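Local coordinates for protein glucose 1-dehydrogenase (Haloferax mediterranei, PDB 2B5W) that oxidises D-glucose to D-glucono-1,5-lactone, and other aldose sugars too, using a catalytic zinc ion and NADP(+) or, less readily, NAD(+), at residues 84-89 against 307-312. The protein carries 1 engineered substitution. Residues are numbered along the deposited sequence; the frame is centred on the assembly and turned at random.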
loop_
_atom_site.group_PDB
_atom_site.type_symbol
_atom_site.label_atom_id
_atom_site.label_comp_id
_atom_site.label_asym_id
_atom_site.label_seq_id
_atom_site.Cartn_x
_atom_site.Cartn_y
_atom_site.Cartn_z
ATOM N N VAL A 84 -2.935 22.029 -21.554
ATOM C CA VAL A 84 -2.473 22.051 -20.188
ATOM C C VAL A 84 -1.114 21.359 -20.142
ATOM O O VAL A 84 -0.984 20.205 -20.560
ATOM C CB VAL A 84 -3.476 21.300 -19.264
ATOM C CG1 VAL A 84 -2.914 21.145 -17.901
ATOM C CG2 VAL A 84 -4.822 22.034 -19.238
ATOM N N PRO A 85 -0.099 22.018 -19.605
ATOM C CA PRO A 85 1.221 21.379 -19.473
ATOM C C PRO A 85 1.320 20.488 -18.242
ATOM O O PRO A 85 0.798 20.827 -17.156
ATOM C CB PRO A 85 2.174 22.593 -19.299
ATOM C CG PRO A 85 1.326 23.600 -18.586
ATOM C CD PRO A 85 -0.095 23.418 -19.120
ATOM N N THR A 86 2.085 19.398 -18.360
ATOM C CA THR A 86 2.481 18.652 -17.177
ATOM C C THR A 86 3.563 19.475 -16.460
ATOM O O THR A 86 4.051 20.493 -16.977
ATOM C CB THR A 86 3.023 17.263 -17.502
ATOM O OG1 THR A 86 4.236 17.430 -18.259
ATOM C CG2 THR A 86 2.063 16.469 -18.361
ATOM N N VAL A 87 3.893 19.037 -15.279
ATOM C CA VAL A 87 4.747 19.788 -14.373
ATOM C C VAL A 87 6.211 19.371 -14.396
ATOM O O VAL A 87 7.100 20.219 -14.277
ATOM C CB VAL A 87 4.183 19.673 -12.953
ATOM C CG1 VAL A 87 5.014 20.477 -11.970
ATOM C CG2 VAL A 87 2.729 20.203 -12.917
ATOM N N ARG A 88 6.501 18.073 -14.573
ATOM C CA ARG A 88 7.882 17.648 -14.432
ATOM C C ARG A 88 8.656 17.707 -15.716
ATOM O O ARG A 88 8.165 17.383 -16.790
ATOM C CB ARG A 88 7.958 16.245 -13.833
ATOM C CG ARG A 88 7.683 16.226 -12.369
ATOM C CD ARG A 88 7.829 14.896 -11.672
ATOM N NE ARG A 88 7.610 15.033 -10.230
ATOM C CZ ARG A 88 7.869 14.081 -9.347
ATOM N NH1 ARG A 88 8.343 12.913 -9.751
ATOM N NH2 ARG A 88 7.700 14.306 -8.048
ATOM N N ARG A 89 9.896 18.153 -15.570
ATOM C CA ARG A 89 10.855 18.259 -16.677
ATOM C C ARG A 89 12.175 17.657 -16.216
ATOM O O ARG A 89 12.473 17.602 -15.016
ATOM C CB ARG A 89 11.042 19.715 -17.086
ATOM C CG ARG A 89 9.773 20.375 -17.582
ATOM C CD ARG A 89 9.297 19.923 -18.951
ATOM N NE ARG A 89 8.107 20.641 -19.370
ATOM C CZ ARG A 89 6.859 20.304 -19.003
ATOM N NH1 ARG A 89 6.624 19.251 -18.265
ATOM N NH2 ARG A 89 5.857 21.037 -19.401
ATOM N N GLU A 307 -1.590 10.500 -18.975
ATOM C CA GLU A 307 -2.844 9.736 -18.919
ATOM C C GLU A 307 -3.785 10.262 -17.838
ATOM O O GLU A 307 -5.003 10.156 -17.971
ATOM C CB GLU A 307 -2.553 8.268 -18.641
ATOM C CG GLU A 307 -1.876 7.545 -19.783
ATOM C CD GLU A 307 -1.623 6.068 -19.465
ATOM O OE1 GLU A 307 -2.216 5.534 -18.479
ATOM O OE2 GLU A 307 -0.822 5.448 -20.202
ATOM N N HIS A 308 -3.213 10.777 -16.760
ATOM C CA HIS A 308 -4.024 11.306 -15.661
ATOM C C HIS A 308 -4.655 12.630 -16.031
ATOM O O HIS A 308 -5.781 12.931 -15.615
ATOM C CB HIS A 308 -3.164 11.487 -14.407
ATOM C CG HIS A 308 -2.431 10.259 -14.008
ATOM N ND1 HIS A 308 -1.052 10.184 -13.936
ATOM C CD2 HIS A 308 -2.898 9.012 -13.739
ATOM C CE1 HIS A 308 -0.713 8.946 -13.607
ATOM N NE2 HIS A 308 -1.815 8.220 -13.475
ATOM N N PHE A 309 -3.945 13.437 -16.814
ATOM C CA PHE A 309 -4.489 14.694 -17.323
ATOM C C PHE A 309 -5.623 14.404 -18.321
ATOM O O PHE A 309 -6.659 15.054 -18.300
ATOM C CB PHE A 309 -3.413 15.569 -18.025
ATOM C CG PHE A 309 -2.431 16.250 -17.100
ATOM C CD1 PHE A 309 -1.527 15.523 -16.332
ATOM C CD2 PHE A 309 -2.397 17.644 -17.003
ATOM C CE1 PHE A 309 -0.629 16.117 -15.460
ATOM C CE2 PHE A 309 -1.441 18.266 -16.156
ATOM C CZ PHE A 309 -0.582 17.515 -15.365
ATOM N N GLU A 310 -5.467 13.388 -19.174
ATOM C CA GLU A 310 -6.562 12.994 -20.069
ATOM C C GLU A 310 -7.800 12.510 -19.301
ATOM O O GLU A 310 -8.916 12.917 -19.587
ATOM C CB GLU A 310 -6.090 11.928 -21.077
ATOM C CG GLU A 310 -5.087 12.434 -22.092
ATOM C CD GLU A 310 -4.535 11.302 -22.994
ATOM O OE1 GLU A 310 -4.933 10.144 -22.862
ATOM O OE2 GLU A 310 -3.643 11.625 -23.773
ATOM N N ALA A 311 -7.573 11.679 -18.277
ATOM C CA ALA A 311 -8.637 11.153 -17.446
ATOM C C ALA A 311 -9.350 12.305 -16.761
ATOM O O ALA A 311 -10.572 12.316 -16.678
ATOM C CB ALA A 311 -8.113 10.182 -16.447
ATOM N N ALA A 312 -8.578 13.296 -16.317
ATOM C CA ALA A 312 -9.165 14.501 -15.688
ATOM C C ALA A 312 -10.166 15.214 -16.554
ATOM O O ALA A 312 -11.150 15.753 -16.036
ATOM C CB ALA A 312 -8.055 15.487 -15.257
#
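Phe-309 pushes its ring out from helix 306-318 against the backbone and side chains of 84-86, where strand 82-85 ends in a short loop. With CG anti to the carbonyl carbon (chi1 -74°), the ring points away from its helix, and its far end does most of the touching. Val-84 comes in at the ring edge, close to the ring plane: its CG1 lies 3.7 Å from CD2 of Phe-309. Thr-86 takes one face. Its CG2 makes a CH-pi contact, 4.2 Å from the ring centroid of Phe-309 and 18° off the normal, displaced toward the rim on the CE1 and CZ side. The Thr-86 backbone joins in, CA lying 3.7 Å from CZ of Phe-309, while Pro-85 O approaches CE2 of Phe-309 obliquely at 3.5 Å.

NH1 of Arg-89 donates to OG1 of Thr-86 at 3.0 Å, which probably helps hold the Thr-86 side chain in the rotation (chi1 65°) that turns its methyl to the ring; the same NH1 also reaches Arg-88 O at 2.8 Å. The contact ties the strand end of the GroES-like domain to helix 306-318, which follows the last strand (297-300) of the Rossmann sheet, with Val-136 and Ser-153 of helix 149-164 also packing on the ring. The Phe-309 side chain is about 4 Å from that of the zinc and substrate ligand Glu-150. Replacing Phe-309 by an alanine would take away the ring and is likely to open a gap beside Val-84 and leave the Thr-86 methyl without its aromatic partner.

No hydrogen bond crosses between the segments, and Pro-85 O is buried with no hydrogen-bonding partner in the model. The contact is therefore apolar and CH-pi in character, with one carbonyl oxygen against the ring, and depends on close fit rather than on polar pairing.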